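Local coordinates for cellulosome anchoring protein cohesin region (Clostridium thermocellum, PDB 4DH2), which serves as the cohesin module of a cellulosome anchoring protein and binds a type I dockerin, at residues V19-V24 with I134-S139; V24-K27 with T31-I34; S57-V62 with P119-D124; L63-G68 with S87-L92; V115-D120 with G156-E161. All coordinates share one frame; numbering follows the deposited sequence.

Interaction 1: V19-V24 with I134-S139; sequences VLVEGV and ITFGES
The core of the cohesin beta-sandwich is packed here by Val19 and Val21 of strand 15-27 against Ile134 and Phe136 of strand 129-142. No hydrogen bond joins the two segments. Their axes are 8.8 Å apart at closest approach and run at 149°, so the chains are roughly antiparallel but meet through side chains alone. The Phe136 ring touches both valines. Its CZ lies 3.8 Å from Val21 CG2, and Val19 CG1 sits 4.0 Å from Phe136 CE1. Both methyls come to the ring at a slant. Phe136 CG lies beside its own backbone N and opposite the carbonyl carbon (chi1 -71°), which turns the ring toward strand 15-27. In the sandwich, strand 149-161 lies between these two strands in the sheet order. It holds the backbone of Val19 through Val152 and Lys154, so side chains bridge over it. Val21 has a second partner in Ile134. The methyl Val21 CG2 touches Ile134 CG2 at 4.0 Å, while Val21 CG1 is 4.1 Å from Ile134 CD1. The two side chains lie across one another at a slant. Leu51 and Leu53 of strand 48-54 pack on Phe136, and Phe38 packs on Val19.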
# COMPACT_ATOMS: atom_id res chain seq x y z
N VAL A 19 -8.60 -5.12 7.80
CA VAL A 19 -7.15 -5.20 7.71
C VAL A 19 -6.61 -5.23 9.15
O VAL A 19 -6.90 -4.32 9.93
CB VAL A 19 -6.58 -4.00 6.96
CG1 VAL A 19 -5.09 -4.09 6.86
CG2 VAL A 19 -7.20 -3.89 5.58
N LEU A 20 -5.80 -6.25 9.47
CA LEU A 20 -5.30 -6.43 10.85
C LEU A 20 -3.79 -6.54 10.90
O LEU A 20 -3.18 -7.18 10.05
CB LEU A 20 -5.89 -7.71 11.44
CG LEU A 20 -7.41 -7.88 11.42
CD1 LEU A 20 -7.85 -8.56 10.15
CD2 LEU A 20 -7.87 -8.69 12.62
N VAL A 21 -3.19 -5.88 11.89
CA VAL A 21 -1.80 -6.15 12.22
C VAL A 21 -1.83 -7.23 13.28
O VAL A 21 -2.41 -7.03 14.35
CB VAL A 21 -1.11 -4.91 12.76
CG1 VAL A 21 0.34 -5.25 13.18
CG2 VAL A 21 -1.12 -3.80 11.74
N GLU A 22 -1.24 -8.39 13.01
CA GLU A 22 -1.26 -9.48 13.96
C GLU A 22 -0.17 -9.29 15.02
O GLU A 22 1.01 -9.30 14.70
CB GLU A 22 -1.10 -10.81 13.25
CG GLU A 22 -2.24 -11.12 12.27
CD GLU A 22 -3.62 -11.12 12.93
OE1 GLU A 22 -3.72 -11.41 14.15
OE2 GLU A 22 -4.61 -10.82 12.23
N GLY A 23 -0.58 -9.17 16.27
CA GLY A 23 0.35 -8.88 17.35
C GLY A 23 1.44 -9.91 17.54
O GLY A 23 1.26 -11.10 17.27
N VAL A 24 2.61 -9.46 18.01
CA VAL A 24 3.71 -10.35 18.31
C VAL A 24 4.25 -10.00 19.68
O VAL A 24 4.20 -8.86 20.10
CB VAL A 24 4.82 -10.26 17.24
CG1 VAL A 24 5.30 -8.86 17.10
CG2 VAL A 24 5.97 -11.17 17.59
N ILE A 134 1.92 -0.26 15.82
CA ILE A 134 2.04 -0.21 14.38
C ILE A 134 0.72 0.39 13.90
O ILE A 134 -0.34 -0.18 14.15
CB ILE A 134 2.29 -1.59 13.82
CG1 ILE A 134 3.71 -2.04 14.18
CG2 ILE A 134 2.15 -1.58 12.28
CD1 ILE A 134 3.93 -3.46 14.00
N THR A 135 0.81 1.54 13.25
CA THR A 135 -0.39 2.29 12.91
C THR A 135 -0.58 2.34 11.41
O THR A 135 0.26 1.86 10.65
CB THR A 135 -0.31 3.71 13.41
OG1 THR A 135 0.81 4.37 12.81
CG2 THR A 135 -0.11 3.74 14.92
N PHE A 136 -1.68 2.94 10.99
CA PHE A 136 -1.97 3.03 9.56
C PHE A 136 -2.03 4.43 9.08
O PHE A 136 -2.38 5.33 9.83
CB PHE A 136 -3.33 2.46 9.28
CG PHE A 136 -3.40 1.02 9.43
CD1 PHE A 136 -2.96 0.19 8.44
CD2 PHE A 136 -3.92 0.46 10.58
CE1 PHE A 136 -3.01 -1.16 8.58
CE2 PHE A 136 -3.96 -0.90 10.72
CZ PHE A 136 -3.53 -1.70 9.73
N GLY A 137 -1.73 4.60 7.80
CA GLY A 137 -2.06 5.82 7.11
C GLY A 137 -3.22 5.62 6.14
O GLY A 137 -4.22 4.91 6.40
N GLU A 138 -3.05 6.24 5.01
CA GLU A 138 -3.99 6.07 3.90
C GLU A 138 -4.15 4.60 3.47
O GLU A 138 -3.26 3.76 3.56
CB GLU A 138 -3.57 6.93 2.70
CG GLU A 138 -2.20 6.59 2.13
CD GLU A 138 -2.20 5.29 1.36
OE1 GLU A 138 -1.19 4.56 1.45
OE2 GLU A 138 -3.22 4.99 0.68
N SER A 139 -5.36 4.29 3.04
CA SER A 139 -5.74 2.97 2.69
C SER A 139 -6.81 3.13 1.62
O SER A 139 -7.83 3.77 1.85
CB SER A 139 -6.34 2.28 3.91
OG SER A 139 -7.02 1.10 3.57

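Interaction 2: V24-K27 with T31-I34; sequences VKAK and TVEI
Val24 and Ala26 face Val32 and Ile34 inside the beta hairpin of strands 15-27 and 31-39. The segments run antiparallel, at 172°, but their axes are 8.2 Å apart and no hydrogen bond joins them. The hairpin has opened here. Val24 and Ala26 pair through their backbones with strand 149-161, whereas Val32 and Ile34 pair with strand 108-117. Side chains alone make the contact. Val32 is one bump. It enters the shallow dip over the short side chain of Ala26, where Val32 CG1 comes to 3.8 Å from Ala26 CB. Its other methyl, Val32 CG2, leans toward Val24 CG2 at a looser 4.4 Å. Val32 thus straddles the step between the small alanine and the bulkier valine. Val24 is the bump of the other strand. Its CG1 stands between the backbone N and the carbonyl carbon (chi1 56°), which directs it to Ile34. Val24 and Ile34 cross at about a right angle. Val158 of strand 149-161 packs against both. Ile117 touches Ala26 from strand 108-117. The contact of Val24 with Ile34 is made by Val24 CG1 and Ile34 CG1, 4.0 Å apart.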
# COMPACT_ATOMS: atom_id res chain seq x y z
N VAL A 24 2.61 -9.46 18.01
CA VAL A 24 3.71 -10.35 18.31
C VAL A 24 4.25 -10.00 19.68
O VAL A 24 4.20 -8.86 20.10
CB VAL A 24 4.82 -10.26 17.24
CG1 VAL A 24 5.30 -8.86 17.10
CG2 VAL A 24 5.97 -11.17 17.59
N LYS A 25 4.73 -11.01 20.40
CA LYS A 25 5.42 -10.82 21.67
C LYS A 25 6.85 -11.25 21.44
O LYS A 25 7.10 -12.36 20.94
CB LYS A 25 4.81 -11.67 22.79
CG LYS A 25 3.30 -11.50 23.00
CD LYS A 25 2.81 -12.29 24.22
CE LYS A 25 1.29 -12.38 24.28
NZ LYS A 25 0.78 -13.72 23.85
N ALA A 26 7.79 -10.37 21.75
CA ALA A 26 9.20 -10.64 21.48
C ALA A 26 10.06 -10.01 22.55
O ALA A 26 9.56 -9.35 23.48
CB ALA A 26 9.60 -10.09 20.12
N LYS A 27 11.36 -10.22 22.43
CA LYS A 27 12.30 -9.68 23.38
C LYS A 27 13.13 -8.64 22.68
O LYS A 27 13.34 -8.72 21.47
CB LYS A 27 13.20 -10.80 23.93
CG LYS A 27 12.42 -11.91 24.63
CD LYS A 27 13.34 -13.06 25.03
CE LYS A 27 12.56 -14.19 25.71
NZ LYS A 27 13.36 -15.44 25.85
N THR A 31 14.88 -10.54 16.12
CA THR A 31 14.34 -10.33 14.78
C THR A 31 13.14 -11.24 14.65
O THR A 31 13.24 -12.44 14.88
CB THR A 31 15.36 -10.66 13.68
OG1 THR A 31 16.51 -9.84 13.84
CG2 THR A 31 14.76 -10.46 12.29
N VAL A 32 12.00 -10.67 14.26
CA VAL A 32 10.76 -11.41 14.24
C VAL A 32 9.97 -11.04 12.98
O VAL A 32 10.30 -10.06 12.30
CB VAL A 32 9.90 -11.08 15.47
CG1 VAL A 32 10.62 -11.45 16.77
CG2 VAL A 32 9.51 -9.60 15.49
N GLU A 33 8.96 -11.84 12.66
CA GLU A 33 8.05 -11.55 11.54
C GLU A 33 6.72 -11.02 12.08
O GLU A 33 6.23 -11.51 13.10
CB GLU A 33 7.80 -12.80 10.72
CG GLU A 33 8.96 -13.13 9.82
CD GLU A 33 8.74 -14.36 8.98
OE1 GLU A 33 7.70 -15.05 9.17
OE2 GLU A 33 9.61 -14.64 8.13
N ILE A 34 6.19 -9.96 11.46
CA ILE A 34 4.86 -9.46 11.81
C ILE A 34 3.93 -9.70 10.61
O ILE A 34 4.12 -9.10 9.56
CB ILE A 34 4.89 -7.95 12.15
CG1 ILE A 34 5.80 -7.67 13.35
CG2 ILE A 34 3.47 -7.44 12.45
CD1 ILE A 34 6.01 -6.24 13.58

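Interaction 3: S57-V62 with P119-D124; sequences SKAIEV and PDIFKD
Ile121 turns its longer branch toward Lys58 and Ala59 by two torsions. CG1 stands opposite the backbone N (chi1 -165°), and a bend at chi2 of 59° then brings CD1 over the loop at Lys58 and Ala59. That methyl does the touching. Ile121 CD1 is 3.7 Å from Ala59 CB, and Ile121 CG1 follows at 4.1 Å from the same Ala59 CB. Ile121 CD1 also rests 3.6 Å from Lys58 O, so one methyl meets both an apolar and a polar atom. A water links the two segments beside this apolar patch. The water donates to Lys58 O at 2.8 Å. It also donates to Asp120 OD1, in a weak bond of 3.3 Å between the water O and Asp120 OD1. The carbonyl of Lys58 is therefore bound by the water while its oxygen also lies against the isoleucine. The other carboxylate oxygen, Asp120 OD2, forms a long, weak salt bridge of 3.6 Å with Lys123 NZ, whose side chain is poorly ordered. Asp120 and Lys123 are also joined through the backbone, where Lys123 N donates to Asp120 O at 3.3 Å. Lys130 of strand 129-142 packs on Ile121. Ala59 pairs through its backbone with Lys118, just before Pro119. Phe122 packs on Ile160. The bond from Lys123 N closes a type I beta turn from Asp120 to Lys123. This turn belongs to the loop between strands 108-117 and 129-142 of the cohesin beta-sandwich, and the contact lays it against the chain entering strand 60-67.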
# COMPACT_ATOMS: atom_id res chain seq x y z
N SER A 57 10.61 4.08 14.74
CA SER A 57 11.96 3.72 14.37
C SER A 57 12.87 3.70 15.59
O SER A 57 14.00 3.20 15.51
CB SER A 57 12.51 4.69 13.30
OG SER A 57 12.69 5.98 13.85
N LYS A 58 12.40 4.20 16.72
CA LYS A 58 13.25 4.13 17.91
C LYS A 58 13.28 2.71 18.46
O LYS A 58 14.24 2.31 19.13
CB LYS A 58 12.81 5.12 18.98
CG LYS A 58 13.29 6.53 18.71
CD LYS A 58 12.71 7.52 19.70
CE LYS A 58 12.86 8.95 19.21
NZ LYS A 58 14.25 9.26 18.79
N ALA A 59 12.24 1.94 18.16
CA ALA A 59 12.12 0.59 18.67
C ALA A 59 12.24 -0.46 17.58
O ALA A 59 12.64 -1.59 17.86
CB ALA A 59 10.81 0.42 19.38
N ILE A 60 11.89 -0.10 16.35
CA ILE A 60 11.79 -1.08 15.30
C ILE A 60 12.57 -0.69 14.07
O ILE A 60 12.54 0.46 13.63
CB ILE A 60 10.32 -1.24 14.88
CG1 ILE A 60 9.54 -1.93 15.98
CG2 ILE A 60 10.22 -2.04 13.59
CD1 ILE A 60 8.12 -2.33 15.55
N GLU A 61 13.28 -1.67 13.53
CA GLU A 61 13.94 -1.57 12.24
C GLU A 61 13.33 -2.57 11.26
O GLU A 61 13.30 -3.78 11.51
CB GLU A 61 15.44 -1.85 12.42
CG GLU A 61 16.24 -1.73 11.15
CD GLU A 61 17.72 -2.01 11.34
OE1 GLU A 61 18.13 -2.37 12.47
OE2 GLU A 61 18.46 -1.86 10.34
N VAL A 62 12.85 -2.08 10.12
CA VAL A 62 12.27 -2.99 9.15
C VAL A 62 13.37 -3.45 8.22
O VAL A 62 14.05 -2.64 7.58
CB VAL A 62 11.11 -2.34 8.35
CG1 VAL A 62 10.52 -3.37 7.36
CG2 VAL A 62 10.06 -1.83 9.31
N PRO A 119 17.86 -3.53 20.52
CA PRO A 119 18.23 -4.12 21.81
C PRO A 119 18.32 -3.09 22.92
O PRO A 119 18.31 -3.48 24.08
CB PRO A 119 19.60 -4.75 21.54
CG PRO A 119 20.15 -4.00 20.35
CD PRO A 119 18.94 -3.61 19.53
N ASP A 120 18.38 -1.80 22.57
CA ASP A 120 18.62 -0.74 23.54
C ASP A 120 17.35 0.03 23.89
O ASP A 120 17.42 1.18 24.34
CB ASP A 120 19.64 0.26 22.99
CG ASP A 120 19.10 1.06 21.82
OD1 ASP A 120 18.26 0.53 21.06
OD2 ASP A 120 19.52 2.23 21.66
N ILE A 121 16.20 -0.60 23.70
CA ILE A 121 14.94 0.09 23.89
C ILE A 121 14.67 0.39 25.38
O ILE A 121 13.95 1.32 25.71
CB ILE A 121 13.76 -0.69 23.25
CG1 ILE A 121 12.52 0.19 23.13
CG2 ILE A 121 13.42 -1.92 24.07
CD1 ILE A 121 12.75 1.44 22.31
N PHE A 122 15.26 -0.39 26.28
CA PHE A 122 15.01 -0.18 27.71
C PHE A 122 16.05 0.72 28.37
O PHE A 122 16.05 0.89 29.58
CB PHE A 122 14.90 -1.51 28.44
CG PHE A 122 13.65 -2.28 28.09
CD1 PHE A 122 12.48 -2.10 28.80
CD2 PHE A 122 13.64 -3.14 27.00
CE1 PHE A 122 11.32 -2.80 28.48
CE2 PHE A 122 12.49 -3.83 26.66
CZ PHE A 122 11.33 -3.67 27.40
N LYS A 123 16.93 1.30 27.56
CA LYS A 123 17.94 2.22 28.07
C LYS A 123 17.26 3.35 28.82
O LYS A 123 16.31 3.94 28.32
CB LYS A 123 18.75 2.82 26.92
CG LYS A 123 17.97 3.85 26.12
CD LYS A 123 18.70 4.30 24.87
CE LYS A 123 17.75 4.98 23.89
NZ LYS A 123 18.45 5.49 22.67
N ASP A 124 17.75 3.65 30.01
CA ASP A 124 17.24 4.79 30.74
C ASP A 124 15.80 4.54 31.18
O ASP A 124 15.08 5.47 31.51
CB ASP A 124 17.32 6.04 29.86
CG ASP A 124 17.59 7.30 30.65
OD1 ASP A 124 18.67 7.39 31.26
OD2 ASP A 124 16.72 8.20 30.65
O HOH W 1 16.79 3.20 19.68

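Interaction 4: L63-G68 with S87-L92; sequences LKVEPG and SEIVFL
Val65 of strand 60-67 packs on Ile89 and Phe91 of strand 88-94, across the interior of the cohesin beta-sandwich. Its side chain can be followed outward. Val65 CB points toward strand 88-94 but stays back from it, 4.8 Å from Phe91 CE1 and 5.0 Å from Ile89 CG2. The two methyls then divide the partners between them. CG1 lies opposite the backbone N (chi1 -176°), which sends it to the phenylalanine. There Val65 CG1 is 3.4 Å from Phe91 CE1, a tight contact, and 4.0 Å from Phe91 CZ. The methyl meets the ring at a slant. CG2 goes the other way along the strand and reaches Ile89 CG2. The side chains of Val65 and Ile89 run alongside one another in opposite senses.

The ring of Phe110 also meets that of Phe91 edge-to-face. Tyr80 of strand 78-83 also touches Val65. Strand 88-94 is two-faced. Ile89 and Phe91 serve the core, while Glu88, Val90 and Leu92 meet the bound dockerin, where Glu88 OE1 is hydrogen-bonded to His66 ND1 of the dockerin chain. Val90 and Leu92 pack on Leu64 and Leu65 of that chain. Strand 60-67 carries a classic beta bulge, with Leu63 and Lys64 both facing Thr114. Val65 follows the bulge directly and turns inward. Its second methyl ends at Ile89, with Val65 CG2 4.1 Å from Ile89 CG2.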
# COMPACT_ATOMS: atom_id res chain seq x y z
N LEU A 63 13.56 -4.76 8.17
CA LEU A 63 14.64 -5.33 7.38
C LEU A 63 14.16 -5.93 6.06
O LEU A 63 14.95 -6.09 5.12
CB LEU A 63 15.32 -6.43 8.18
CG LEU A 63 15.89 -5.98 9.52
CD1 LEU A 63 16.67 -7.11 10.21
CD2 LEU A 63 16.79 -4.75 9.37
N LYS A 64 12.90 -6.31 6.01
CA LYS A 64 12.33 -6.97 4.82
C LYS A 64 10.82 -6.85 4.82
O LYS A 64 10.17 -6.86 5.88
CB LYS A 64 12.69 -8.46 4.85
CG LYS A 64 12.51 -9.22 3.56
CD LYS A 64 12.95 -10.67 3.73
CE LYS A 64 12.79 -11.44 2.43
NZ LYS A 64 13.28 -12.84 2.54
N VAL A 65 10.26 -6.75 3.61
CA VAL A 65 8.83 -6.86 3.44
C VAL A 65 8.57 -7.89 2.36
O VAL A 65 9.17 -7.81 1.28
CB VAL A 65 8.25 -5.52 3.00
CG1 VAL A 65 6.74 -5.61 2.92
CG2 VAL A 65 8.72 -4.41 3.94
N GLU A 66 7.68 -8.84 2.63
CA GLU A 66 7.37 -9.92 1.69
C GLU A 66 5.87 -10.03 1.45
O GLU A 66 5.10 -9.86 2.39
CB GLU A 66 7.81 -11.25 2.27
CG GLU A 66 9.31 -11.41 2.49
CD GLU A 66 9.63 -12.56 3.41
OE1 GLU A 66 9.07 -12.63 4.53
OE2 GLU A 66 10.45 -13.41 3.02
N PRO A 67 5.45 -10.36 0.21
CA PRO A 67 4.02 -10.58 -0.00
C PRO A 67 3.57 -11.83 0.73
O PRO A 67 4.35 -12.78 0.93
CB PRO A 67 3.91 -10.77 -1.52
CG PRO A 67 5.27 -11.33 -1.91
CD PRO A 67 6.25 -10.64 -1.00
N GLY A 68 2.31 -11.81 1.15
CA GLY A 68 1.68 -12.94 1.79
C GLY A 68 1.11 -13.91 0.77
O GLY A 68 1.08 -13.61 -0.44
N SER A 87 9.41 6.62 8.58
CA SER A 87 9.12 5.34 9.22
C SER A 87 7.80 4.81 8.73
O SER A 87 6.93 4.45 9.53
CB SER A 87 9.08 5.50 10.74
OG SER A 87 10.31 6.05 11.18
N GLU A 88 7.67 4.76 7.41
CA GLU A 88 6.43 4.37 6.77
C GLU A 88 6.70 3.22 5.80
O GLU A 88 7.69 3.23 5.06
CB GLU A 88 5.85 5.57 6.01
CG GLU A 88 4.45 5.31 5.44
CD GLU A 88 3.98 6.34 4.40
OE1 GLU A 88 4.82 6.96 3.71
OE2 GLU A 88 2.75 6.50 4.24
N ILE A 89 5.82 2.23 5.81
CA ILE A 89 5.89 1.16 4.84
C ILE A 89 4.66 1.26 3.96
O ILE A 89 3.51 1.23 4.45
CB ILE A 89 5.88 -0.21 5.49
CG1 ILE A 89 6.90 -0.30 6.62
CG2 ILE A 89 6.12 -1.27 4.42
CD1 ILE A 89 6.80 -1.59 7.36
N VAL A 90 4.89 1.41 2.67
CA VAL A 90 3.80 1.58 1.71
C VAL A 90 3.70 0.34 0.83
O VAL A 90 4.72 -0.19 0.36
CB VAL A 90 4.02 2.83 0.83
CG1 VAL A 90 2.76 3.15 0.05
CG2 VAL A 90 4.39 4.02 1.71
N PHE A 91 2.48 -0.14 0.65
CA PHE A 91 2.23 -1.31 -0.19
C PHE A 91 1.38 -0.89 -1.38
O PHE A 91 0.49 -0.04 -1.26
CB PHE A 91 1.42 -2.35 0.58
CG PHE A 91 2.09 -2.86 1.80
CD1 PHE A 91 2.90 -3.98 1.74
CD2 PHE A 91 1.92 -2.23 3.02
CE1 PHE A 91 3.53 -4.46 2.88
CE2 PHE A 91 2.54 -2.72 4.16
CZ PHE A 91 3.34 -3.85 4.06
N LEU A 92 1.66 -1.49 -2.53
CA LEU A 92 0.81 -1.33 -3.70
C LEU A 92 0.61 -2.69 -4.36
O LEU A 92 1.58 -3.40 -4.73
CB LEU A 92 1.46 -0.37 -4.67
CG LEU A 92 0.62 -0.14 -5.93
CD1 LEU A 92 -0.68 0.64 -5.61
CD2 LEU A 92 1.46 0.62 -6.94

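Interaction 5: V115-D120 with G156-E161; sequences VRIKPD and GKVEIE
The salt bridge of Arg116 NH1 with Glu61 OE1 is made by the residue before Ile117, which packs on Val158 and Ile160. Ile117 points toward strand 149-161, while Arg116 pairs with the neighbouring strand 60-67. No hydrogen bond joins the two segments themselves. Ile117 reaches both partners with different branches. CG1 sits beside the backbone N (chi1 -54°), and chi2 of 175° extends the side chain straight to CD1. The end of this side chain meets Val158 tip to tip, with Ile117 CD1 3.9 Å from Val158 CG1. The short branch turns to Ile160. Ile117 CG2 is 3.7 Å from Ile160 CG2 and 3.9 Å from Ile160 CD1. Ile117 CG2 is also 4.1 Å from Ile160 CG1, so one methyl meets three side-chain carbons of Ile160. All three side chains are buried. Ile60 of strand 60-67 touches Val158. The contact thus joins the end of strand 108-117, which lies between strands 60-67 and 31-39, to the end of strand 149-161, which lies between strands 15-27 and 129-142.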
# COMPACT_ATOMS: atom_id res chain seq x y z
N VAL A 115 11.21 -7.59 11.10
CA VAL A 115 11.73 -6.46 11.80
C VAL A 115 12.69 -6.86 12.91
O VAL A 115 12.59 -7.95 13.47
CB VAL A 115 10.62 -5.62 12.42
CG1 VAL A 115 9.55 -5.34 11.37
CG2 VAL A 115 10.02 -6.30 13.67
N ARG A 116 13.58 -5.94 13.24
CA ARG A 116 14.46 -6.15 14.39
C ARG A 116 14.01 -5.24 15.48
O ARG A 116 13.81 -4.06 15.24
CB ARG A 116 15.91 -5.79 14.05
CG ARG A 116 16.82 -5.84 15.28
CD ARG A 116 18.18 -5.24 15.01
NE ARG A 116 19.05 -6.19 14.31
CZ ARG A 116 19.76 -5.90 13.23
NH1 ARG A 116 19.73 -4.69 12.69
NH2 ARG A 116 20.52 -6.84 12.68
N ILE A 117 13.84 -5.79 16.67
CA ILE A 117 13.52 -4.97 17.82
C ILE A 117 14.81 -4.45 18.44
O ILE A 117 15.69 -5.24 18.81
CB ILE A 117 12.71 -5.77 18.85
CG1 ILE A 117 11.49 -6.39 18.17
CG2 ILE A 117 12.35 -4.88 20.05
CD1 ILE A 117 10.69 -7.28 19.07
N LYS A 118 14.94 -3.14 18.57
CA LYS A 118 16.24 -2.59 18.96
C LYS A 118 16.63 -3.03 20.36
O LYS A 118 15.83 -2.95 21.28
CB LYS A 118 16.28 -1.07 18.78
CG LYS A 118 16.10 -0.68 17.31
CD LYS A 118 16.55 0.74 17.01
CE LYS A 118 16.33 1.05 15.55
NZ LYS A 118 16.70 2.45 15.20
N PRO A 119 17.86 -3.53 20.52
CA PRO A 119 18.23 -4.12 21.81
C PRO A 119 18.32 -3.09 22.92
O PRO A 119 18.31 -3.48 24.08
CB PRO A 119 19.60 -4.75 21.54
CG PRO A 119 20.15 -4.00 20.35
CD PRO A 119 18.94 -3.61 19.53
N ASP A 120 18.38 -1.80 22.57
CA ASP A 120 18.62 -0.74 23.54
C ASP A 120 17.35 0.03 23.89
O ASP A 120 17.42 1.18 24.34
CB ASP A 120 19.64 0.26 22.99
CG ASP A 120 19.10 1.06 21.82
OD1 ASP A 120 18.26 0.53 21.06
OD2 ASP A 120 19.52 2.23 21.66
N GLY A 156 -2.02 -2.62 15.51
CA GLY A 156 -1.43 -3.75 16.20
C GLY A 156 -0.31 -3.29 17.10
O GLY A 156 0.09 -2.13 17.05
N LYS A 157 0.21 -4.20 17.92
CA LYS A 157 1.27 -3.83 18.85
C LYS A 157 2.28 -4.95 18.88
O LYS A 157 1.92 -6.12 18.67
CB LYS A 157 0.73 -3.65 20.27
CG LYS A 157 -0.27 -4.75 20.64
CD LYS A 157 -0.43 -4.97 22.12
CE LYS A 157 -1.48 -6.05 22.37
NZ LYS A 157 -1.87 -6.15 23.79
N VAL A 158 3.52 -4.57 19.12
CA VAL A 158 4.57 -5.49 19.45
C VAL A 158 4.81 -5.33 20.94
O VAL A 158 5.09 -4.22 21.41
CB VAL A 158 5.88 -5.18 18.72
CG1 VAL A 158 6.96 -6.22 19.10
CG2 VAL A 158 5.65 -5.16 17.20
N GLU A 159 4.65 -6.42 21.66
CA GLU A 159 4.94 -6.45 23.08
C GLU A 159 6.39 -6.86 23.21
O GLU A 159 6.80 -7.85 22.61
CB GLU A 159 4.06 -7.47 23.79
CG GLU A 159 4.46 -7.66 25.26
CD GLU A 159 3.46 -8.47 26.05
OE1 GLU A 159 2.29 -8.54 25.62
OE2 GLU A 159 3.85 -9.04 27.09
N ILE A 160 7.17 -6.08 23.94
CA ILE A 160 8.60 -6.26 24.00
C ILE A 160 9.06 -6.47 25.44
O ILE A 160 8.82 -5.63 26.31
CB ILE A 160 9.31 -5.03 23.47
CG1 ILE A 160 8.78 -4.66 22.09
CG2 ILE A 160 10.80 -5.25 23.41
CD1 ILE A 160 9.22 -3.25 21.66
N GLU A 161 9.71 -7.60 25.69
CA GLU A 161 10.25 -7.88 27.04
C GLU A 161 11.73 -7.56 27.10
O GLU A 161 12.47 -7.81 26.15
CB GLU A 161 10.01 -9.34 27.43
CG GLU A 161 8.63 -9.63 28.01
CD GLU A 161 7.53 -9.65 26.96
OE1 GLU A 161 7.83 -9.84 25.76
OE2 GLU A 161 6.35 -9.48 27.34

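All five contacts belong to one cohesin beta-sandwich. Interactions 1 and 2 start on strand 15-27 and share Val24. Interaction 2 closes first along the chain, before interactions 3, 4 and 5 open. Interactions 2 and 5 are close, with centres 6 Å apart, and strands 15-27 and 149-161 pair between them. Interaction 3 is 7 Å from interaction 5 between centres and shares Pro119 and Asp120 with it. These three form one end of the sandwich. Interactions 1 and 4 lie nearer the middle, their centres 12 Å apart. Interaction 4 lies on the core face of strand 88-94, whose other face meets the dockerin, about 17 Å from interaction 5 between centres.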